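Local atomic coordinates of chorismate mutase (Burkholderia thailandensis, PDB entry 6CNZ), a protein that catalyses the rearrangement of chorismate to prephenate, probably in the biosynthesis of phenylalanine and tyrosine. Residues R73-D78 against Q120-A125; N19-A24 against S140-S145; E32-W37 against T109-Q114; N148-T153 against D161-A166; Q26-A31 against K84-A89. All coordinates share one frame; numbering follows the deposited sequence.

All five contacts join helices of a single all-helical chain that pairs with a second copy of itself. Contacts 2 and 5 follow each other along helix 15-29, contact 5 running past its end; the helix meets helix 138-153 in the first and helix 69-96 in the second, their centres about 17 Å apart. Contact 1 joins helix 69-96 to helix 107-129, and contact 3 joins helix 107-129 to helix 31-41. Contact 4 pairs helices 138-153 and 157-166 near the C-terminus, its centre about 8 Å from that of contact 2. Contacts 1, 3 and 5 interleave along the chain, so distant helices are woven into one body, while contact 4 closes last, after contact 2.

Contact 1: R73-D78 against Q120-A125; sequences RTFFDD and QSLIAA
The ring of Phe75 meets Leu122 with its edge. Methyl CD2 of Leu122 lies near the ring plane, 4.3 Å from CE2 of Phe75, and CE1 of the next residue, Phe76, also sits in that plane at the rim. The Phe76 ring is approached obliquely by both of its partners, Leu122 and Ile123. This is helix-to-helix packing inside the all-α bundle of the type II chorismate mutases, and it joins helix 69-96 to helix 107-129. The two segments run at 130° to each other, with their axes 11.4 Å apart at closest approach. Such a wide separation calls for long side chains, and two phenylalanines fill it from one side while a leucine and an isoleucine fill it from the other.

Phe75 points at the opposite helix directly, its CG anti to the backbone N (chi1 178°). Phe76 leaves its backbone across that direction and brings only the far end of the ring inward, where CZ of Phe76 comes to 3.7 Å from CB of Leu122. Beyond the pair, Phe75 also touches Leu20 of helix 15-29 and Val170 near the C-terminus, and Phe76 touches Val58 of helix 48-64, so aromatic side chains fill the meeting point of several helices. Ser121, Ala124 and Ala125 of helix 107-129 reach Leu152 and Thr153 of the second subunit. Ile123, whose side chain runs at about a right angle to that of Phe76, brings CG1 obliquely to the ring, leaving CG1 of Ile123 3.7 Å from CE1 of Phe76.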
# COMPACT_ATOMS: atom_id res chain seq x y z
N ARG A 73 17.09 -9.60 8.92
CA ARG A 73 17.60 -8.43 9.63
C ARG A 73 18.18 -7.41 8.66
O ARG A 73 17.83 -6.22 8.70
CB ARG A 73 18.66 -8.84 10.66
CG ARG A 73 19.21 -7.65 11.46
CD ARG A 73 20.48 -7.98 12.25
NE ARG A 73 20.81 -6.86 13.13
CZ ARG A 73 20.34 -6.70 14.36
NH1 ARG A 73 19.53 -7.62 14.89
NH2 ARG A 73 20.68 -5.64 15.08
N THR A 74 19.06 -7.87 7.76
CA THR A 74 19.62 -6.98 6.75
C THR A 74 18.52 -6.30 5.94
O THR A 74 18.58 -5.09 5.71
CB THR A 74 20.55 -7.76 5.83
OG1 THR A 74 21.67 -8.21 6.58
CG2 THR A 74 21.03 -6.88 4.69
N PHE A 75 17.51 -7.07 5.51
CA PHE A 75 16.41 -6.49 4.76
C PHE A 75 15.73 -5.38 5.57
O PHE A 75 15.33 -4.35 5.00
CB PHE A 75 15.40 -7.57 4.37
CG PHE A 75 14.19 -7.05 3.62
CD1 PHE A 75 14.28 -6.72 2.27
CD2 PHE A 75 12.97 -6.91 4.26
CE1 PHE A 75 13.18 -6.26 1.57
CE2 PHE A 75 11.85 -6.45 3.57
CZ PHE A 75 11.95 -6.12 2.22
N PHE A 76 15.60 -5.56 6.88
CA PHE A 76 14.95 -4.52 7.66
C PHE A 76 15.90 -3.39 8.01
O PHE A 76 15.46 -2.24 8.12
CB PHE A 76 14.25 -5.10 8.89
CG PHE A 76 12.83 -5.56 8.61
CD1 PHE A 76 12.58 -6.80 8.03
CD2 PHE A 76 11.75 -4.73 8.87
CE1 PHE A 76 11.28 -7.22 7.75
CE2 PHE A 76 10.45 -5.14 8.58
CZ PHE A 76 10.21 -6.39 8.02
N ASP A 77 17.21 -3.66 8.12
CA ASP A 77 18.19 -2.57 8.09
C ASP A 77 17.93 -1.64 6.91
O ASP A 77 17.92 -0.41 7.07
CB ASP A 77 19.61 -3.11 8.00
CG ASP A 77 20.17 -3.56 9.34
OD1 ASP A 77 19.65 -3.12 10.40
OD2 ASP A 77 21.14 -4.35 9.34
N ASP A 78 17.68 -2.23 5.73
CA ASP A 78 17.41 -1.44 4.52
C ASP A 78 16.07 -0.71 4.59
O ASP A 78 15.94 0.38 4.03
CB ASP A 78 17.46 -2.33 3.28
CG ASP A 78 18.88 -2.79 2.94
OD1 ASP A 78 19.85 -2.11 3.34
OD2 ASP A 78 19.03 -3.80 2.24
N GLN A 120 5.01 -8.11 9.67
CA GLN A 120 4.65 -9.50 9.41
C GLN A 120 4.43 -9.78 7.92
O GLN A 120 4.79 -10.85 7.43
CB GLN A 120 3.41 -9.91 10.20
CG GLN A 120 3.08 -11.41 10.08
CD GLN A 120 4.29 -12.34 10.32
OE1 GLN A 120 5.09 -12.13 11.24
NE2 GLN A 120 4.41 -13.37 9.49
N SER A 121 3.79 -8.85 7.20
CA SER A 121 3.57 -9.07 5.76
C SER A 121 4.90 -9.11 5.01
O SER A 121 5.09 -9.95 4.12
CB SER A 121 2.67 -7.98 5.18
OG SER A 121 1.50 -7.82 5.94
N LEU A 122 5.81 -8.21 5.35
CA LEU A 122 7.12 -8.19 4.71
C LEU A 122 7.91 -9.45 5.03
O LEU A 122 8.58 -10.00 4.14
CB LEU A 122 7.89 -6.95 5.16
CG LEU A 122 7.41 -5.70 4.43
CD1 LEU A 122 8.13 -4.47 4.98
CD2 LEU A 122 7.67 -5.85 2.94
N ILE A 123 7.85 -9.92 6.28
CA ILE A 123 8.60 -11.13 6.61
C ILE A 123 8.04 -12.32 5.84
O ILE A 123 8.80 -13.14 5.31
CB ILE A 123 8.60 -11.38 8.13
CG1 ILE A 123 9.46 -10.32 8.80
CG2 ILE A 123 9.13 -12.77 8.45
CD1 ILE A 123 9.72 -10.61 10.25
N ALA A 124 6.71 -12.42 5.74
CA ALA A 124 6.12 -13.49 4.95
C ALA A 124 6.42 -13.33 3.47
O ALA A 124 6.64 -14.32 2.76
CB ALA A 124 4.61 -13.54 5.20
N ALA A 125 6.43 -12.08 2.97
CA ALA A 125 6.76 -11.86 1.57
C ALA A 125 8.22 -12.21 1.28
O ALA A 125 8.52 -12.79 0.24
CB ALA A 125 6.48 -10.41 1.17

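Contact 2: N19-A24 against S140-S145; sequences NLVALA and SRLARS
In the helical body of this type II chorismate mutase, Val21 of helix 15-29 presses against Leu142 and Ser145, which lie on successive turns of helix 138-153. Methyl CG2 of Val21 does most of the touching: it is 3.8 Å from CB of Ser145 and 4.1 Å from CD1 of Leu142. Its other methyl, CG1, faces the backbone, 4.2 Å from O of Ser145. A small serine suits this place because the helices come close, with CA of Val21 only 7.0 Å from CA of Ser145. Leu142 leaves its backbone alongside the interface, and only the end of its side chain turns in.

The Ser145 hydroxyl is turned back to its own helix, with OG anti to the carbonyl carbon (chi1 -59°). There OG donates to O of Arg141 at 3.3 Å from above the carbonyl plane, and the same oxygen also receives the backbone N-H of Ser145. Leu142 and Leu20 both rest on Val170, next to Cys171, whose disulfide to Cys138 ties the C-terminal end to the start of helix 138-153. With its hydroxyl at least partly satisfied within its own helix, Ser145 can offer a carbon surface to valine, and the contact holds by apolar burial.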
# COMPACT_ATOMS: atom_id res chain seq x y z
N ASN A 19 5.01 -8.93 -5.12
CA ASN A 19 4.36 -8.66 -3.84
C ASN A 19 5.32 -8.00 -2.87
O ASN A 19 4.94 -7.08 -2.13
CB ASN A 19 3.81 -9.96 -3.26
CG ASN A 19 2.40 -10.25 -3.74
OD1 ASN A 19 1.67 -9.34 -4.15
ND2 ASN A 19 1.99 -11.50 -3.67
N LEU A 20 6.59 -8.42 -2.89
CA LEU A 20 7.60 -7.82 -2.02
C LEU A 20 7.79 -6.34 -2.33
O LEU A 20 7.84 -5.50 -1.42
CB LEU A 20 8.94 -8.58 -2.18
CG LEU A 20 10.04 -8.19 -1.20
CD1 LEU A 20 9.58 -8.48 0.23
CD2 LEU A 20 11.34 -8.91 -1.50
N VAL A 21 7.92 -6.00 -3.62
CA VAL A 21 8.04 -4.60 -4.03
C VAL A 21 6.84 -3.79 -3.54
O VAL A 21 6.99 -2.71 -2.95
CB VAL A 21 8.19 -4.51 -5.57
CG1 VAL A 21 8.17 -3.05 -6.06
CG2 VAL A 21 9.46 -5.21 -6.00
N ALA A 22 5.63 -4.29 -3.78
CA ALA A 22 4.43 -3.54 -3.40
C ALA A 22 4.40 -3.27 -1.91
O ALA A 22 4.08 -2.15 -1.48
CB ALA A 22 3.18 -4.31 -3.83
N LEU A 23 4.76 -4.26 -1.10
CA LEU A 23 4.69 -4.07 0.34
C LEU A 23 5.80 -3.14 0.82
O LEU A 23 5.58 -2.30 1.71
CB LEU A 23 4.73 -5.41 1.07
CG LEU A 23 3.44 -6.25 0.92
CD1 LEU A 23 3.72 -7.72 1.26
CD2 LEU A 23 2.26 -5.68 1.75
N ALA A 24 7.00 -3.27 0.23
CA ALA A 24 8.09 -2.37 0.60
C ALA A 24 7.73 -0.94 0.28
O ALA A 24 8.04 -0.02 1.04
CB ALA A 24 9.39 -2.76 -0.11
N SER A 140 17.96 -8.97 -12.16
CA SER A 140 17.23 -8.36 -13.27
C SER A 140 15.72 -8.49 -13.09
O SER A 140 14.97 -7.58 -13.44
CB SER A 140 17.65 -8.97 -14.60
OG SER A 140 17.28 -10.33 -14.63
N ARG A 141 15.25 -9.63 -12.57
CA ARG A 141 13.83 -9.78 -12.30
C ARG A 141 13.37 -8.78 -11.23
O ARG A 141 12.33 -8.13 -11.40
CB ARG A 141 13.55 -11.23 -11.90
CG ARG A 141 13.85 -12.18 -13.07
CD ARG A 141 13.81 -13.64 -12.65
NE ARG A 141 12.56 -14.00 -11.99
CZ ARG A 141 12.34 -15.15 -11.37
NH1 ARG A 141 13.29 -16.08 -11.32
NH2 ARG A 141 11.17 -15.38 -10.79
N LEU A 142 14.15 -8.62 -10.16
CA LEU A 142 13.84 -7.59 -9.16
C LEU A 142 13.81 -6.20 -9.78
O LEU A 142 12.85 -5.43 -9.58
CB LEU A 142 14.87 -7.65 -8.03
CG LEU A 142 14.78 -6.48 -7.03
CD1 LEU A 142 13.39 -6.39 -6.39
CD2 LEU A 142 15.87 -6.60 -5.97
N ALA A 143 14.85 -5.84 -10.55
CA ALA A 143 14.90 -4.52 -11.16
C ALA A 143 13.72 -4.29 -12.08
O ALA A 143 13.21 -3.16 -12.18
CB ALA A 143 16.22 -4.35 -11.92
N ARG A 144 13.25 -5.35 -12.74
CA ARG A 144 12.09 -5.26 -13.61
C ARG A 144 10.81 -5.00 -12.80
O ARG A 144 9.97 -4.20 -13.21
CB ARG A 144 11.96 -6.55 -14.43
CG ARG A 144 10.72 -6.63 -15.32
CD ARG A 144 10.63 -5.41 -16.23
NE ARG A 144 9.37 -5.33 -16.96
CZ ARG A 144 9.12 -6.01 -18.07
NH1 ARG A 144 7.94 -5.88 -18.68
NH2 ARG A 144 10.04 -6.81 -18.57
N SER A 145 10.64 -5.69 -11.66
CA SER A 145 9.48 -5.44 -10.81
C SER A 145 9.50 -4.01 -10.27
O SER A 145 8.46 -3.35 -10.21
CB SER A 145 9.43 -6.42 -9.64
OG SER A 145 9.37 -7.76 -10.10

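Contact 3: E32-W37 against T109-Q114; sequences EPVAHW and TSTRPQ. With NO3 (nitrate ion), chain H.
Val34 and Thr111 pack tightly where helix 31-41 passes helix 107-129 in the all-helical fold of the type II chorismate mutases. Methyl CG2 of Val34 lies 3.6 Å from CG2 of Thr111, the two side chains crossing at a slant. Threonine suits this place because it shows two surfaces. With OG1 anti to the carbonyl carbon (chi1 -57°), its methyl is left for valine while the hydroxyl turns to the flank of Pro33, where OG1 of Thr111 is 3.7 Å from CB of Pro33. Proline is at home here near the start of its helix, where a missing N-H costs little.

The other side is looser and wet. A water accepts from OG1 of Thr111 at 2.7 Å and donates to O of Pro33 at 2.9 Å, so the hydroxyl is satisfied without direct polar contact, and the same carbonyl also takes the N-H of Trp37. Farther out, Arg112 grips a nitrate ion in the plane of its guanidinium: NE and NH2 of Arg112 each lie 3.0 Å from nitrate O3. Arg50 is close by, which is consistent with a site for an anion; the nitrate, probably from the crystallisation liquor, may mark where a substrate carboxylate could bind.

Helix 107-129 has a wider, π-type turn at 109-111 and a kink at Pro113, whose nitrogen cannot donate. The Gln114 side chain reaches back across this irregular stretch: its NE2 bonds to O of Ser110 at 2.9 Å, almost straight at 172° and from above the carbonyl plane.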
# COMPACT_ATOMS: atom_id res chain seq x y z
N GLU A 32 6.22 9.45 5.08
CA GLU A 32 5.73 10.83 5.03
C GLU A 32 4.97 11.19 6.30
O GLU A 32 5.32 12.21 6.93
CB GLU A 32 4.89 11.04 3.76
CG GLU A 32 4.56 12.52 3.42
CD GLU A 32 3.50 13.17 4.32
OE1 GLU A 32 2.66 12.46 4.92
OE2 GLU A 32 3.50 14.41 4.43
N PRO A 33 3.95 10.44 6.75
CA PRO A 33 3.30 10.82 8.01
C PRO A 33 4.20 10.67 9.23
O PRO A 33 4.02 11.42 10.20
CB PRO A 33 2.07 9.90 8.08
CG PRO A 33 2.33 8.78 7.15
CD PRO A 33 3.16 9.41 6.03
N VAL A 34 5.16 9.75 9.23
CA VAL A 34 6.16 9.74 10.30
C VAL A 34 6.92 11.06 10.29
O VAL A 34 7.04 11.74 11.32
CB VAL A 34 7.13 8.55 10.15
CG1 VAL A 34 8.23 8.63 11.20
CG2 VAL A 34 6.40 7.21 10.25
N ALA A 35 7.45 11.45 9.12
CA ALA A 35 8.20 12.69 9.02
C ALA A 35 7.35 13.87 9.45
O ALA A 35 7.80 14.73 10.21
CB ALA A 35 8.69 12.89 7.58
N HIS A 36 6.12 13.94 8.94
CA HIS A 36 5.20 15.02 9.28
C HIS A 36 4.99 15.11 10.80
O HIS A 36 5.09 16.20 11.39
CB HIS A 36 3.88 14.78 8.52
CG HIS A 36 2.90 15.92 8.56
ND1 HIS A 36 1.71 15.89 7.86
CD2 HIS A 36 2.93 17.11 9.21
CE1 HIS A 36 1.04 17.01 8.09
NE2 HIS A 36 1.76 17.76 8.90
N TRP A 37 4.73 13.98 11.45
CA TRP A 37 4.59 14.00 12.91
C TRP A 37 5.87 14.48 13.60
O TRP A 37 5.82 15.30 14.53
CB TRP A 37 4.20 12.61 13.41
CG TRP A 37 3.87 12.59 14.85
CD1 TRP A 37 2.63 12.79 15.41
CD2 TRP A 37 4.77 12.35 15.94
NE1 TRP A 37 2.71 12.68 16.78
CE2 TRP A 37 4.01 12.42 17.13
CE3 TRP A 37 6.14 12.09 16.03
CZ2 TRP A 37 4.59 12.24 18.40
CZ3 TRP A 37 6.71 11.90 17.30
CH2 TRP A 37 5.94 11.98 18.46
N THR A 109 -1.27 6.02 17.32
CA THR A 109 -2.53 5.32 17.09
C THR A 109 -2.89 5.21 15.62
O THR A 109 -3.75 4.39 15.27
CB THR A 109 -3.70 6.00 17.85
OG1 THR A 109 -3.93 7.31 17.33
CG2 THR A 109 -3.40 6.09 19.35
N SER A 110 -2.26 5.99 14.75
CA SER A 110 -2.56 5.90 13.33
C SER A 110 -1.39 5.33 12.53
O SER A 110 -1.53 4.30 11.86
CB SER A 110 -2.97 7.28 12.79
OG SER A 110 -3.28 7.23 11.40
N THR A 111 -0.21 5.94 12.60
CA THR A 111 0.84 5.53 11.68
C THR A 111 1.54 4.24 12.13
O THR A 111 1.69 3.29 11.36
CB THR A 111 1.85 6.67 11.49
OG1 THR A 111 1.16 7.84 11.02
CG2 THR A 111 2.89 6.27 10.46
N ARG A 112 1.95 4.17 13.39
CA ARG A 112 2.72 3.01 13.84
C ARG A 112 1.96 1.68 13.77
O ARG A 112 2.61 0.65 13.48
CB ARG A 112 3.24 3.24 15.26
CG ARG A 112 4.15 2.14 15.76
CD ARG A 112 4.91 2.59 16.98
NE ARG A 112 5.88 3.65 16.67
CZ ARG A 112 6.13 4.68 17.47
NH1 ARG A 112 5.49 4.81 18.63
NH2 ARG A 112 7.03 5.59 17.11
N PRO A 113 0.65 1.59 14.01
CA PRO A 113 -0.03 0.30 13.78
C PRO A 113 0.06 -0.17 12.33
O PRO A 113 0.16 -1.38 12.09
CB PRO A 113 -1.48 0.59 14.19
CG PRO A 113 -1.38 1.71 15.16
CD PRO A 113 -0.26 2.57 14.64
N GLN A 114 0.04 0.75 11.37
CA GLN A 114 0.19 0.35 9.97
C GLN A 114 1.60 -0.16 9.71
O GLN A 114 1.80 -1.15 8.99
CB GLN A 114 -0.13 1.54 9.06
CG GLN A 114 -1.58 2.06 9.13
CD GLN A 114 -1.77 3.33 8.29
OE1 GLN A 114 -1.92 3.26 7.07
NE2 GLN A 114 -1.75 4.49 8.94
N NO3 H . 8.66 5.17 13.96
O1 NO3 H . 9.14 6.16 14.59
O2 NO3 H . 9.06 4.94 12.78
O3 NO3 H . 7.82 4.41 14.52
O HOH W 1 2.29 10.02 12.13

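Contact 4: N148-T153 against D161-A166; sequences NWKTLT and DALGTA. With NO3 (nitrate ion), chain G.
Trp149 and Leu163 each swing CG away from the backbone N (chi1 177° and 178°), sending the indole and the leucine branch across the gap between helices 138-153 and 157-166. They meet at about a right angle, CD1 of Trp149 lying 4.0 Å from CD2 of Leu163. Lys150 adds the carbon part of its chain, with CG 4.4 Å from CD2 of Leu163; a long aliphatic stem suits this outer rim, since it can pack while the charged end extends beyond the apolar patch. The NZ of Lys150 and OD1 of Asp161 are 5.7 Å apart, too far for a salt bridge, though their opposite charges may attract weakly.

A nitrate ion, probably from the crystallisation liquor, fits beside the indole, at its edge and in its plane. NE1 of Trp149 gives O3 of the nitrate a weak, bent hydrogen bond of 3.0 Å and shares its N-H weakly with OG of Ser25, while Ser25 and Gln159 also bond to the ion. CG2 of Thr153 sits over one face of the indole, offset toward the rim, 3.4 Å above the ring plane. Thr153 is held there by OG1, which donates to O of Trp149 at 2.9 Å.

Trp149 touches Val21 and Ala22 of helix 15-29, and also Asn19 of the second subunit. Helix 138-153 thus faces that subunit, while helix 157-166 packs on the chain's own helices 15-29 and 69-96, through Leu163 on Leu28 and Ala166 on Ala82.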
# COMPACT_ATOMS: atom_id res chain seq x y z
N ASN A 148 8.53 -1.68 -13.10
CA ASN A 148 7.10 -1.82 -13.36
C ASN A 148 6.30 -1.05 -12.31
O ASN A 148 5.38 -0.29 -12.65
CB ASN A 148 6.70 -3.30 -13.34
CG ASN A 148 7.04 -4.02 -14.64
OD1 ASN A 148 7.26 -3.39 -15.68
ND2 ASN A 148 7.08 -5.36 -14.58
N TRP A 149 6.66 -1.23 -11.04
CA TRP A 149 5.90 -0.59 -9.97
C TRP A 149 6.07 0.92 -10.00
O TRP A 149 5.10 1.65 -9.81
CB TRP A 149 6.36 -1.15 -8.62
CG TRP A 149 5.71 -0.52 -7.46
CD1 TRP A 149 6.21 0.50 -6.70
CD2 TRP A 149 4.43 -0.85 -6.91
NE1 TRP A 149 5.32 0.81 -5.71
CE2 TRP A 149 4.22 -0.00 -5.80
CE3 TRP A 149 3.44 -1.78 -7.23
CZ2 TRP A 149 3.07 -0.05 -5.02
CZ3 TRP A 149 2.28 -1.84 -6.45
CH2 TRP A 149 2.11 -0.98 -5.35
N LYS A 150 7.29 1.40 -10.27
CA LYS A 150 7.50 2.84 -10.28
C LYS A 150 6.67 3.49 -11.37
O LYS A 150 6.17 4.61 -11.20
CB LYS A 150 8.98 3.17 -10.47
CG LYS A 150 9.83 3.03 -9.21
CD LYS A 150 11.31 3.21 -9.59
CE LYS A 150 12.25 3.24 -8.40
NZ LYS A 150 13.68 3.21 -8.87
N THR A 151 6.49 2.79 -12.49
CA THR A 151 5.72 3.40 -13.56
C THR A 151 4.23 3.43 -13.24
O THR A 151 3.52 4.24 -13.82
CB THR A 151 5.97 2.68 -14.89
OG1 THR A 151 5.53 1.32 -14.77
CG2 THR A 151 7.45 2.70 -15.23
N LEU A 152 3.76 2.57 -12.33
CA LEU A 152 2.37 2.58 -11.89
C LEU A 152 2.11 3.70 -10.89
O LEU A 152 1.16 4.48 -11.05
CB LEU A 152 2.00 1.26 -11.22
CG LEU A 152 1.82 0.03 -12.07
CD1 LEU A 152 1.48 -1.15 -11.19
CD2 LEU A 152 0.71 0.28 -13.11
N THR A 153 2.93 3.77 -9.84
CA THR A 153 2.65 4.60 -8.68
C THR A 153 3.16 6.03 -8.84
O THR A 153 2.50 6.97 -8.38
CB THR A 153 3.23 3.93 -7.44
OG1 THR A 153 4.59 3.58 -7.68
CG2 THR A 153 2.44 2.67 -7.12
N ASP A 161 13.96 6.90 -5.09
CA ASP A 161 15.34 6.57 -4.73
C ASP A 161 15.39 5.72 -3.46
O ASP A 161 16.12 4.71 -3.40
CB ASP A 161 16.15 7.85 -4.53
CG ASP A 161 16.54 8.50 -5.86
OD1 ASP A 161 16.24 7.92 -6.93
OD2 ASP A 161 17.14 9.60 -5.83
N ALA A 162 14.59 6.08 -2.46
CA ALA A 162 14.60 5.33 -1.21
C ALA A 162 14.08 3.91 -1.42
O ALA A 162 14.51 3.00 -0.71
CB ALA A 162 13.78 6.06 -0.14
N LEU A 163 13.16 3.70 -2.37
CA LEU A 163 12.68 2.34 -2.61
C LEU A 163 13.82 1.45 -3.12
O LEU A 163 13.88 0.27 -2.77
CB LEU A 163 11.52 2.33 -3.61
CG LEU A 163 10.88 1.01 -4.06
CD1 LEU A 163 10.23 0.27 -2.91
CD2 LEU A 163 9.85 1.26 -5.15
N GLY A 164 14.73 2.03 -3.91
CA GLY A 164 15.92 1.28 -4.31
C GLY A 164 16.77 0.87 -3.11
O GLY A 164 17.19 -0.28 -3.00
N THR A 165 17.01 1.82 -2.19
CA THR A 165 17.68 1.49 -0.94
C THR A 165 17.00 0.32 -0.24
O THR A 165 17.65 -0.63 0.20
CB THR A 165 17.72 2.71 -0.02
OG1 THR A 165 18.43 3.78 -0.66
CG2 THR A 165 18.40 2.39 1.31
N ALA A 166 15.66 0.36 -0.17
CA ALA A 166 14.92 -0.63 0.61
C ALA A 166 15.04 -2.02 0.02
O ALA A 166 14.87 -3.01 0.75
CB ALA A 166 13.44 -0.24 0.70
N NO3 G . 7.71 3.90 -4.40
O1 NO3 G . 7.59 3.61 -3.17
O2 NO3 G . 8.40 4.91 -4.75
O3 NO3 G . 7.14 3.19 -5.27

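Contact 5: Q26-A31 against K84-A89; sequences QRLALA and KQLQNA. With NO3 (nitrate ion), chain I.
Leu86 pushes methyl CD2 into the angle between Leu28 and Ala31. CD2 of Leu86 is 3.6 Å from O of Leu28 and 3.9 Å from CD1 of the same residue. On the other side of the angle, CD2 of Leu86 lies 4.0 Å from CB of Ala31. Leucine fits because one branch can fill the notch, and its CG, anti to the backbone N (chi1 -175°), is carried straight toward the other segment. Next to it, the Gln87 stem packs on Ala31, with CG of Gln87 3.7 Å from O of Ala31. Alanine is small enough to bring the backbones together here, CA of Ala31 standing 6.1 Å from CA of Gln87.

The contact thus joins the end of helix 15-29 and the start of helix 31-41, across the turn at Leu30, to the long helix 69-96. Both segments fall within the type II chorismate mutase family region, whose fold is a bundle of helices. Behind Leu28 stand Ala162 and Leu163 of helix 157-166, and on the flank of Leu86 lies Gln159 of the same helix.

In the next shell the polar ends take over. The amide of Gln87 is positioned by Ser83, one turn back, which receives a hydrogen bond from NE2, and its OE1 has a weak bond from Lys38. Arg27, extended from CG to NE, runs past Leu115, Leu118 and Leu122 to a nitrate, probably from the crystallisation liquor, which it grips edge-on much as an arginine holds a carboxylate. NH1 of Arg27 is 3.1 Å from O1 of the nitrate, and NH2 of Arg27 is 3.0 Å from O2.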
# COMPACT_ATOMS: atom_id res chain seq x y z
N GLN A 26 4.64 0.21 0.10
CA GLN A 26 3.59 0.56 1.04
C GLN A 26 4.18 0.99 2.38
O GLN A 26 3.75 1.99 2.96
CB GLN A 26 2.63 -0.63 1.19
CG GLN A 26 1.37 -0.36 1.99
CD GLN A 26 0.36 -1.53 1.96
OE1 GLN A 26 0.38 -2.37 1.06
NE2 GLN A 26 -0.51 -1.56 2.95
N ARG A 27 5.18 0.26 2.87
CA ARG A 27 5.81 0.66 4.13
C ARG A 27 6.53 1.99 3.99
O ARG A 27 6.43 2.86 4.87
CB ARG A 27 6.78 -0.43 4.60
CG ARG A 27 7.22 -0.26 6.04
CD ARG A 27 8.44 -1.13 6.35
NE ARG A 27 8.67 -1.23 7.78
CZ ARG A 27 9.35 -0.33 8.47
NH1 ARG A 27 9.90 0.71 7.86
NH2 ARG A 27 9.49 -0.49 9.78
N LEU A 28 7.23 2.17 2.87
CA LEU A 28 7.97 3.41 2.65
C LEU A 28 7.05 4.62 2.57
O LEU A 28 7.44 5.72 2.96
CB LEU A 28 8.80 3.29 1.37
CG LEU A 28 9.80 4.39 1.05
CD1 LEU A 28 10.73 4.65 2.26
CD2 LEU A 28 10.62 4.03 -0.22
N ALA A 29 5.83 4.45 2.06
CA ALA A 29 4.93 5.58 1.95
C ALA A 29 4.49 6.10 3.32
O ALA A 29 4.08 7.26 3.42
CB ALA A 29 3.70 5.20 1.12
N LEU A 30 4.54 5.27 4.35
CA LEU A 30 4.21 5.73 5.70
C LEU A 30 5.33 6.58 6.30
O LEU A 30 5.15 7.11 7.40
CB LEU A 30 3.89 4.53 6.59
CG LEU A 30 2.63 3.72 6.25
CD1 LEU A 30 2.67 2.35 6.91
CD2 LEU A 30 1.39 4.48 6.70
N ALA A 31 6.46 6.74 5.61
CA ALA A 31 7.51 7.63 6.11
C ALA A 31 7.09 9.10 6.03
O ALA A 31 7.55 9.91 6.84
CB ALA A 31 8.82 7.39 5.35
N LYS A 84 14.45 6.55 6.76
CA LYS A 84 15.16 7.73 7.24
C LYS A 84 15.62 8.61 6.08
O LYS A 84 15.59 9.84 6.17
CB LYS A 84 16.34 7.32 8.12
CG LYS A 84 15.91 6.83 9.50
CD LYS A 84 16.98 5.97 10.17
CE LYS A 84 18.15 6.78 10.67
NZ LYS A 84 19.08 5.91 11.48
N GLN A 85 16.09 7.99 5.00
CA GLN A 85 16.44 8.74 3.80
C GLN A 85 15.26 9.59 3.32
O GLN A 85 15.40 10.79 3.07
CB GLN A 85 16.87 7.74 2.72
CG GLN A 85 17.45 8.32 1.45
CD GLN A 85 17.67 7.22 0.43
OE1 GLN A 85 18.00 6.09 0.79
NE2 GLN A 85 17.43 7.52 -0.83
N LEU A 86 14.10 8.97 3.16
CA LEU A 86 12.92 9.71 2.73
C LEU A 86 12.57 10.82 3.73
O LEU A 86 12.30 11.96 3.33
CB LEU A 86 11.73 8.76 2.54
CG LEU A 86 10.43 9.35 1.98
CD1 LEU A 86 10.72 10.32 0.84
CD2 LEU A 86 9.49 8.26 1.49
N GLN A 87 12.57 10.50 5.03
CA GLN A 87 12.21 11.51 6.03
C GLN A 87 13.16 12.69 6.00
O GLN A 87 12.74 13.85 6.12
CB GLN A 87 12.19 10.90 7.44
CG GLN A 87 11.13 9.80 7.69
CD GLN A 87 11.29 9.15 9.08
OE1 GLN A 87 11.37 9.85 10.08
NE2 GLN A 87 11.38 7.82 9.11
N ASN A 88 14.46 12.43 5.86
CA ASN A 88 15.41 13.53 5.76
C ASN A 88 15.18 14.36 4.51
O ASN A 88 15.27 15.60 4.56
CB ASN A 88 16.84 13.00 5.81
CG ASN A 88 17.34 12.88 7.23
OD1 ASN A 88 17.45 13.88 7.92
ND2 ASN A 88 17.60 11.65 7.69
N ALA A 89 14.85 13.71 3.39
CA ALA A 89 14.53 14.46 2.18
C ALA A 89 13.30 15.34 2.38
O ALA A 89 13.27 16.49 1.92
CB ALA A 89 14.32 13.48 1.01
N NO3 I . 11.37 2.21 11.22
O1 NO3 I . 11.51 2.33 9.97
O2 NO3 I . 10.35 1.63 11.71
O3 NO3 I . 12.26 2.67 12.01